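Local coordinates for adenosylmethionine-8-amino-7-oxononanoate aminotransferase (Methanocaldococcus jannaschii, PDB 6ZHK), which acts as a thermostable pyridoxal-phosphate-dependent D-amino acid transaminase and belongs to the BioA subfamily of class-III aminotransferases, at the interface of chains A and B. Sequence-based numbering; all coordinates share one arbitrary frame. Chains: chain A/B, Adenosylmethionine-8-amino-7-oxononanoate aminotransferase.

Contact 1: the interface of chains A and B. Residues chain A 25, 158, 170-172, 411; chain B 330, 332, 334.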
loop_
_atom_site.group_PDB
_atom_site.type_symbol
_atom_site.label_atom_id
_atom_site.label_comp_id
_atom_site.label_asym_id
_atom_site.label_seq_id
_atom_site.Cartn_x
_atom_site.Cartn_y
_atom_site.Cartn_z
ATOM N N TYR A 25 -7.722 0.800 -13.309
ATOM C CA TYR A 25 -7.947 -0.195 -14.353
ATOM C C TYR A 25 -9.159 0.196 -15.209
ATOM O O TYR A 25 -10.008 -0.631 -15.444
ATOM C CB TYR A 25 -8.163 -1.613 -13.786
ATOM C CG TYR A 25 -6.849 -2.344 -13.616
ATOM C CD1 TYR A 25 -6.284 -3.035 -14.671
ATOM C CD2 TYR A 25 -6.153 -2.283 -12.418
ATOM C CE1 TYR A 25 -5.048 -3.675 -14.548
ATOM C CE2 TYR A 25 -4.927 -2.934 -12.255
ATOM C CZ TYR A 25 -4.399 -3.645 -13.319
ATOM O OH TYR A 25 -3.180 -4.261 -13.200
ATOM N N ASP A 158 0.840 -4.099 -8.905
ATOM C CA ASP A 158 1.145 -3.100 -9.924
ATOM C C ASP A 158 2.282 -2.139 -9.540
ATOM O O ASP A 158 2.613 -1.261 -10.350
ATOM C CB ASP A 158 -0.069 -2.199 -10.197
ATOM C CG ASP A 158 -1.292 -2.979 -10.643
ATOM O OD1 ASP A 158 -1.103 -3.985 -11.354
ATOM O OD2 ASP A 158 -2.365 -2.637 -10.155
ATOM N N LEU A 170 0.235 -7.391 -20.838
ATOM C CA LEU A 170 -0.690 -6.346 -21.265
ATOM C C LEU A 170 -0.664 -5.199 -20.258
ATOM O O LEU A 170 -0.634 -4.034 -20.672
ATOM C CB LEU A 170 -2.123 -6.913 -21.365
ATOM C CG LEU A 170 -3.235 -5.908 -21.689
ATOM C CD1 LEU A 170 -3.167 -5.343 -23.109
ATOM C CD2 LEU A 170 -4.620 -6.529 -21.386
ATOM N N PHE A 171 -0.789 -5.557 -18.961
ATOM C CA PHE A 171 -0.886 -4.513 -17.929
ATOM C C PHE A 171 0.427 -3.739 -17.716
ATOM O O PHE A 171 0.409 -2.522 -17.415
ATOM C CB PHE A 171 -1.342 -5.111 -16.586
ATOM C CG PHE A 171 -2.698 -5.774 -16.582
ATOM C CD1 PHE A 171 -3.648 -5.465 -17.562
ATOM C CD2 PHE A 171 -3.001 -6.750 -15.629
ATOM C CE1 PHE A 171 -4.904 -6.062 -17.551
ATOM C CE2 PHE A 171 -4.249 -7.361 -15.654
ATOM C CZ PHE A 171 -5.196 -7.016 -16.595
ATOM N N HIS A 172 1.563 -4.459 -17.778
ATOM C CA HIS A 172 2.812 -3.886 -17.276
ATOM C C HIS A 172 3.946 -3.805 -18.321
ATOM O O HIS A 172 4.985 -3.225 -18.044
ATOM C CB HIS A 172 3.292 -4.784 -16.128
ATOM C CG HIS A 172 2.280 -4.945 -15.036
ATOM N ND1 HIS A 172 2.206 -6.110 -14.262
ATOM C CD2 HIS A 172 1.452 -4.062 -14.484
ATOM C CE1 HIS A 172 1.288 -5.918 -13.329
ATOM N NE2 HIS A 172 0.827 -4.669 -13.430
ATOM N N TYR A 411 -9.467 -8.048 -28.377
ATOM C CA TYR A 411 -9.500 -7.326 -27.106
ATOM C C TYR A 411 -10.598 -6.262 -27.143
ATOM O O TYR A 411 -11.360 -6.108 -26.183
ATOM C CB TYR A 411 -8.150 -6.659 -26.817
ATOM C CG TYR A 411 -8.026 -6.045 -25.444
ATOM C CD1 TYR A 411 -8.150 -6.806 -24.293
ATOM C CD2 TYR A 411 -7.759 -4.687 -25.290
ATOM C CE1 TYR A 411 -8.053 -6.229 -23.021
ATOM C CE2 TYR A 411 -7.623 -4.104 -24.032
ATOM C CZ TYR A 411 -7.762 -4.882 -22.899
ATOM O OH TYR A 411 -7.624 -4.343 -21.654
ATOM N N SER B 330 -5.926 0.205 -25.575
ATOM C CA SER B 330 -5.097 -0.170 -24.438
ATOM C C SER B 330 -4.184 0.963 -23.920
ATOM O O SER B 330 -3.003 0.771 -23.619
ATOM C CB SER B 330 -4.378 -1.470 -24.765
ATOM O OG SER B 330 -3.867 -1.998 -23.592
ATOM N N GLN B 332 -5.282 2.896 -21.205
ATOM C CA GLN B 332 -5.676 3.186 -19.822
ATOM C C GLN B 332 -4.492 2.851 -18.907
ATOM O O GLN B 332 -3.615 2.070 -19.307
ATOM C CB GLN B 332 -6.950 2.425 -19.397
ATOM C CG GLN B 332 -6.885 0.882 -19.387
ATOM C CD GLN B 332 -7.351 0.304 -20.719
ATOM O OE1 GLN B 332 -6.853 0.673 -21.796
ATOM N NE2 GLN B 332 -8.319 -0.594 -20.666
ATOM N N TYR B 334 -3.132 0.795 -16.340
ATOM C CA TYR B 334 -3.556 -0.484 -15.784
ATOM C C TYR B 334 -2.930 -0.616 -14.391
ATOM O O TYR B 334 -2.004 -1.406 -14.157
ATOM C CB TYR B 334 -3.102 -1.632 -16.685
ATOM C CG TYR B 334 -3.806 -1.766 -18.015
ATOM C CD1 TYR B 334 -5.059 -2.337 -18.098
ATOM C CD2 TYR B 334 -3.137 -1.469 -19.189
ATOM C CE1 TYR B 334 -5.689 -2.531 -19.325
ATOM C CE2 TYR B 334 -3.758 -1.632 -20.416
ATOM C CZ TYR B 334 -5.023 -2.176 -20.494
ATOM O OH TYR B 334 -5.581 -2.419 -21.744
HETATM O O HOH W 1 0.367 -0.794 -15.089
HETATM O O HOH W 2 -9.245 -1.850 -18.040
#

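Contact 2: the interface of chains A and B. Residues chain A 323-327, 331-332; chain B 26-29.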
loop_
_atom_site.group_PDB
_atom_site.type_symbol
_atom_site.label_atom_id
_atom_site.label_comp_id
_atom_site.label_asym_id
_atom_site.label_seq_id
_atom_site.Cartn_x
_atom_site.Cartn_y
_atom_site.Cartn_z
ATOM N N PHE A 323 18.529 -11.318 9.683
ATOM C CA PHE A 323 18.488 -9.863 9.846
ATOM C C PHE A 323 18.738 -9.434 11.297
ATOM O O PHE A 323 18.640 -8.240 11.642
ATOM C CB PHE A 323 17.124 -9.311 9.415
ATOM C CG PHE A 323 16.817 -9.544 7.960
ATOM C CD1 PHE A 323 16.430 -10.791 7.499
ATOM C CD2 PHE A 323 16.909 -8.489 7.057
ATOM C CE1 PHE A 323 16.128 -10.957 6.145
ATOM C CE2 PHE A 323 16.644 -8.660 5.690
ATOM C CZ PHE A 323 16.257 -9.903 5.217
ATOM N N LEU A 324 19.117 -10.398 12.135
ATOM C CA LEU A 324 19.470 -10.125 13.535
ATOM C C LEU A 324 20.936 -9.719 13.628
ATOM O O LEU A 324 21.804 -10.366 13.010
ATOM C CB LEU A 324 19.242 -11.421 14.340
ATOM C CG LEU A 324 17.794 -11.856 14.423
ATOM C CD1 LEU A 324 17.646 -13.216 15.152
ATOM C CD2 LEU A 324 16.948 -10.798 15.110
ATOM N N GLY A 325 21.198 -8.765 14.525
ATOM C CA GLY A 325 22.548 -8.305 14.823
ATOM C C GLY A 325 22.527 -7.058 15.710
ATOM O O GLY A 325 21.477 -6.648 16.180
ATOM N N GLU A 326 23.685 -6.419 15.900
ATOM C CA GLU A 326 23.727 -5.218 16.707
ATOM C C GLU A 326 23.244 -4.071 15.829
ATOM O O GLU A 326 23.404 -4.125 14.612
ATOM C CB GLU A 326 25.173 -5.000 17.134
ATOM C CG GLU A 326 25.490 -5.910 18.304
ATOM C CD GLU A 326 26.751 -5.441 18.999
ATOM O OE1 GLU A 326 26.777 -4.281 19.534
ATOM O OE2 GLU A 326 27.726 -6.211 18.964
ATOM N N PHE A 327 22.681 -3.039 16.444
ATOM C CA PHE A 327 22.131 -1.950 15.661
ATOM C C PHE A 327 23.135 -1.445 14.623
ATOM O O PHE A 327 22.764 -1.197 13.459
ATOM C CB PHE A 327 21.723 -0.787 16.557
ATOM C CG PHE A 327 21.048 0.347 15.820
ATOM C CD1 PHE A 327 19.680 0.299 15.564
ATOM C CD2 PHE A 327 21.780 1.466 15.411
ATOM C CE1 PHE A 327 19.056 1.347 14.897
ATOM C CE2 PHE A 327 21.160 2.527 14.777
ATOM C CZ PHE A 327 19.801 2.443 14.476
ATOM N N LYS A 331 21.912 -4.440 9.765
ATOM C CA LYS A 331 21.391 -5.632 9.116
ATOM C C LYS A 331 19.849 -5.693 9.116
ATOM O O LYS A 331 19.301 -6.625 8.557
ATOM C CB LYS A 331 21.843 -6.884 9.861
ATOM C CG LYS A 331 23.344 -7.096 9.763
ATOM C CD LYS A 331 23.818 -8.191 10.661
ATOM C CE LYS A 331 23.347 -9.534 10.169
ATOM N NZ LYS A 331 23.642 -10.603 11.156
ATOM N N GLN A 332 19.196 -4.765 9.796
ATOM C CA GLN A 332 17.733 -4.794 9.928
ATOM C C GLN A 332 17.106 -4.495 8.570
ATOM O O GLN A 332 17.750 -3.895 7.701
ATOM C CB GLN A 332 17.223 -3.827 11.001
ATOM C CG GLN A 332 17.433 -2.305 10.729
ATOM C CD GLN A 332 18.705 -1.828 11.405
ATOM O OE1 GLN A 332 19.786 -2.388 11.204
ATOM N NE2 GLN A 332 18.588 -0.772 12.209
ATOM N N THR B 26 13.275 -1.972 12.320
ATOM C CA THR B 26 13.635 -2.266 13.693
ATOM C C THR B 26 14.632 -3.429 13.722
ATOM O O THR B 26 14.379 -4.495 13.149
ATOM C CB THR B 26 12.389 -2.677 14.507
ATOM O OG1 THR B 26 11.411 -1.647 14.673
ATOM C CG2 THR B 26 12.701 -3.301 15.867
ATOM N N GLN B 27 15.744 -3.244 14.450
ATOM C CA GLN B 27 16.658 -4.357 14.639
ATOM C C GLN B 27 16.049 -5.233 15.732
ATOM O O GLN B 27 16.112 -4.894 16.925
ATOM C CB GLN B 27 18.061 -3.801 14.982
ATOM C CG GLN B 27 19.055 -4.892 15.406
ATOM C CD GLN B 27 18.992 -6.143 14.556
ATOM O OE1 GLN B 27 18.508 -7.169 15.004
ATOM N NE2 GLN B 27 19.494 -6.089 13.328
ATOM N N MET B 28 15.553 -6.406 15.333
ATOM C CA MET B 28 14.719 -7.229 16.195
ATOM C C MET B 28 15.541 -7.830 17.349
ATOM O O MET B 28 14.987 -8.165 18.400
ATOM C CB MET B 28 14.093 -8.356 15.365
ATOM C CG MET B 28 12.876 -7.825 14.514
ATOM S SD MET B 28 11.634 -6.823 15.429
ATOM C CE MET B 28 11.049 -7.988 16.676
ATOM N N LYS B 29 16.846 -7.971 17.136
ATOM C CA LYS B 29 17.684 -8.478 18.211
ATOM C C LYS B 29 17.623 -7.509 19.390
ATOM O O LYS B 29 17.483 -7.939 20.512
ATOM C CB LYS B 29 19.111 -8.765 17.730
ATOM C CG LYS B 29 20.069 -9.162 18.860
ATOM C CD LYS B 29 20.939 -7.994 19.357
ATOM C CE LYS B 29 22.039 -8.404 20.325
ATOM N NZ LYS B 29 22.354 -9.854 20.167
HETATM O O HOH W 3 15.980 -7.658 12.598
HETATM O O HOH W 4 21.466 -3.964 12.715
#

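Contact 3: the interface of chains A and B. Residues chain A 120, 124, 309, 339, 342, 345; chain B 120-121, 309, 345.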
loop_
_atom_site.group_PDB
_atom_site.type_symbol
_atom_site.label_atom_id
_atom_site.label_comp_id
_atom_site.label_asym_id
_atom_site.label_seq_id
_atom_site.Cartn_x
_atom_site.Cartn_y
_atom_site.Cartn_z
ATOM N N GLU A 120 -0.197 -2.992 3.911
ATOM C CA GLU A 120 -1.581 -2.641 3.626
ATOM C C GLU A 120 -2.151 -3.407 2.441
ATOM O O GLU A 120 -3.299 -3.775 2.506
ATOM C CB GLU A 120 -1.746 -1.142 3.371
ATOM C CG GLU A 120 -1.687 -0.350 4.663
ATOM C CD GLU A 120 -0.323 -0.281 5.318
ATOM O OE1 GLU A 120 0.659 0.113 4.604
ATOM O OE2 GLU A 120 -0.238 -0.700 6.510
ATOM N N GLU A 124 2.241 -4.745 -1.853
ATOM C CA GLU A 124 3.293 -4.392 -0.913
ATOM C C GLU A 124 3.820 -5.659 -0.211
ATOM O O GLU A 124 5.011 -5.746 0.053
ATOM C CB GLU A 124 2.697 -3.496 0.188
ATOM C CG GLU A 124 2.595 -1.992 -0.097
ATOM C CD GLU A 124 1.732 -1.155 0.845
ATOM O OE1 GLU A 124 1.070 -1.720 1.732
ATOM O OE2 GLU A 124 1.705 0.102 0.712
ATOM N N PRO A 309 -7.955 -2.542 4.059
ATOM C CA PRO A 309 -6.691 -2.958 3.451
ATOM C C PRO A 309 -5.698 -3.408 4.511
ATOM O O PRO A 309 -4.901 -2.624 5.014
ATOM C CB PRO A 309 -6.232 -1.691 2.710
ATOM C CG PRO A 309 -6.712 -0.599 3.555
ATOM C CD PRO A 309 -8.082 -1.062 4.047
ATOM N N TYR A 339 1.538 3.052 8.270
ATOM C CA TYR A 339 0.326 2.507 8.901
ATOM C C TYR A 339 0.546 1.015 9.139
ATOM O O TYR A 339 -0.421 0.306 9.466
ATOM C CB TYR A 339 -0.895 2.813 8.010
ATOM C CG TYR A 339 -1.382 4.244 8.182
ATOM C CD1 TYR A 339 -2.059 4.617 9.353
ATOM C CD2 TYR A 339 -1.119 5.217 7.218
ATOM C CE1 TYR A 339 -2.428 5.951 9.572
ATOM C CE2 TYR A 339 -1.563 6.513 7.386
ATOM C CZ TYR A 339 -2.227 6.863 8.556
ATOM O OH TYR A 339 -2.671 8.140 8.724
ATOM N N ASN A 342 -1.768 -1.152 11.658
ATOM C CA ASN A 342 -2.797 -0.226 12.139
ATOM C C ASN A 342 -3.913 -0.980 12.916
ATOM O O ASN A 342 -4.364 -2.046 12.494
ATOM C CB ASN A 342 -3.399 0.477 10.903
ATOM C CG ASN A 342 -4.690 1.188 11.210
ATOM O OD1 ASN A 342 -5.747 0.603 11.257
ATOM N ND2 ASN A 342 -4.620 2.506 11.246
ATOM N N LEU A 345 -7.223 -1.910 11.041
ATOM C CA LEU A 345 -7.035 -2.970 10.060
ATOM C C LEU A 345 -6.993 -4.284 10.817
ATOM O O LEU A 345 -7.599 -5.257 10.384
ATOM C CB LEU A 345 -5.716 -2.831 9.254
ATOM C CG LEU A 345 -5.449 -1.433 8.687
ATOM C CD1 LEU A 345 -4.220 -1.402 7.787
ATOM C CD2 LEU A 345 -6.627 -0.957 7.851
ATOM N N GLU B 120 -3.357 3.510 -0.965
ATOM C CA GLU B 120 -3.397 3.375 0.488
ATOM C C GLU B 120 -2.218 4.023 1.184
ATOM O O GLU B 120 -2.383 4.536 2.276
ATOM C CB GLU B 120 -3.470 1.906 0.939
ATOM C CG GLU B 120 -4.872 1.328 0.725
ATOM C CD GLU B 120 -5.221 1.095 -0.740
ATOM O OE1 GLU B 120 -4.441 0.435 -1.433
ATOM O OE2 GLU B 120 -6.258 1.592 -1.190
ATOM N N ASP B 121 -1.020 4.047 0.572
ATOM C CA ASP B 121 0.185 4.463 1.291
ATOM C C ASP B 121 0.903 5.495 0.409
ATOM O O ASP B 121 0.757 5.474 -0.833
ATOM C CB ASP B 121 1.174 3.279 1.423
ATOM N N PRO B 309 -5.055 4.230 6.567
ATOM C CA PRO B 309 -4.139 4.410 5.435
ATOM C C PRO B 309 -4.880 4.773 4.162
ATOM O O PRO B 309 -5.312 3.911 3.419
ATOM C CB PRO B 309 -3.548 3.013 5.218
ATOM C CG PRO B 309 -4.629 2.075 5.719
ATOM C CD PRO B 309 -5.248 2.788 6.892
ATOM N N LEU B 345 -11.776 4.370 4.544
ATOM C CA LEU B 345 -10.631 5.254 4.415
ATOM C C LEU B 345 -11.154 6.633 4.062
ATOM O O LEU B 345 -10.693 7.647 4.612
ATOM C CB LEU B 345 -9.636 4.791 3.323
ATOM C CG LEU B 345 -9.217 3.314 3.357
ATOM C CD1 LEU B 345 -8.116 3.036 2.311
ATOM C CD2 LEU B 345 -8.649 2.948 4.750
#

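Contact 1: the interface of chains A and B
B:Tyr334 crosses A:Phe171 and A:Tyr25 at about right angles and buries far more surface (132 Å²) than any other residue of this homodimer patch, where it docks on the partner subunit. Its ring meets the rim of A:Phe171, CD1 to CD1 at 3.5 Å, while A:Tyr25 CD1 lies at its edge, in plane. On its own side, B:Gln332 CG rests over one face. The backbone carbonyl carbon of B:Tyr334 lies over one face of the A:Tyr25 ring, 3.7 Å from its centroid. At the tip, the phenol OH of B:Tyr334 meets A:Tyr411 OH end to end in a 2.8 Å hydrogen bond, and B:Ser330 OG bonds the same oxygen. A:Leu170 closes this end with methyl CD1, 3.5 Å from B:Ser330 OG. A:Asp158 OD1 takes hydrogen bonds from A:Tyr25 OH (2.8 Å) and A:His172 NE2 (2.9 Å), both from one face of the carboxylate, which probably fixes the A:Tyr25 hydroxyl. A:Tyr25 is probably a substrate-recognition residue, and the contact may steady the active site. Water 1 bridges the carbonyls of A:Phe171 and B:Tyr334. In the fold, a chain B loop following 3-10 helix 327-329 is received between helix 169-172 and the loop preceding helix 28-33 of chain A.

Contact 2: the interface of chains A and B
The amide oxygen OE1 of B:Gln27 is gripped from both subunits: A:Gly325 N donates across the interface at 3.2 Å, and B:Lys29 N donates within chain B at 2.8 Å. The two bonds differ in quality. B:Lys29 N lies in the carbonyl plane on a lone pair, whereas A:Gly325 N sits well above that plane. The other end of the amide, NE2, donates to A:Phe323 O at 2.9 Å (155° at H) and also bonds water 4, which is held in turn by A:Lys331 N, A:Gln332 OE1 and the carbonyls of A:Glu326 and A:Phe327. CG of B:Gln27 is anti to its backbone N (chi1 171°) and the chain bends at chi2, folding the amide back to the first turn of helix 28-33. An alanine here would probably leave A:Phe323 O and B:Lys29 N without their amide partners and open a gap against A:Gly325. A:Gln332 passes the glutamine at about a right angle, its CB 3.7 Å from B:Gln27 CA. A:Leu324 CD2 packs against B:Met28 CB at 3.8 Å, and B:Lys29 lays its CB 3.5 Å from A:Gly325 O. By tying the start of this helix to the partner's loop 323-326, the site helps hold the homodimer together.

Contact 3: the interface of chains A and B
One face of the A:Tyr339 ring is covered by B:Pro309, whose CA stands 3.9 Å from the ring centroid, offset toward the rim, in a CH-pi contact. The nearest ring atom is A:Tyr339 CD2, 3.6 Å from B:Pro309 CA. With CG anti to the carbonyl carbon (chi1 -79°), the tyrosine lays its ring over the proline; its CB separately meets the proline's CB. The other flat group, the A:Asn342 amide, accepts from A:Leu345 N through OD1 in the carbonyl plane and caps helix 343-358. A:Leu345 then reaches tip to tip toward B:Pro309, CD1 to CG at 4.1 Å. A:Pro309 and B:Pro309 touch, CG to CG at 4.0 Å; B:Glu120 CG lies 3.9 Å from A:Pro309 CB, and A:Glu120 does the same to B:Pro309. Both glutamate side chains bend at chi2 (71°) and offer their methylenes to the prolines. Among the modelled atoms no polar bond spans this central, near-symmetric part of the dimer interface, though the B:Asp121 carboxylate is missing. Within chain A, the carboxylate of A:Glu124 probably steadies the turn into helix 122-140: A:Glu120 N meets A:Glu124 OE1 at 2.8 Å, nearly in line with the C-O bond.

Contact 3 lies between the others: its C-alpha centre is about 24 Å from that of contact 1 and 25 Å from that of contact 2, which are themselves about 40 Å apart. Because Pro309, Glu120 and Leu345 of both chains meet there, contact 3 straddles the two-fold axis. Contacts 1 and 2 share two segments, with the chains exchanged: residues 25-29 of one subunit and 323-334 of the other, Gln332 appearing in both. Symmetry repeats each on the opposite flank, so each subunit probably grips the other by the same pair of segments, on either side of a largely apolar contact near the axis.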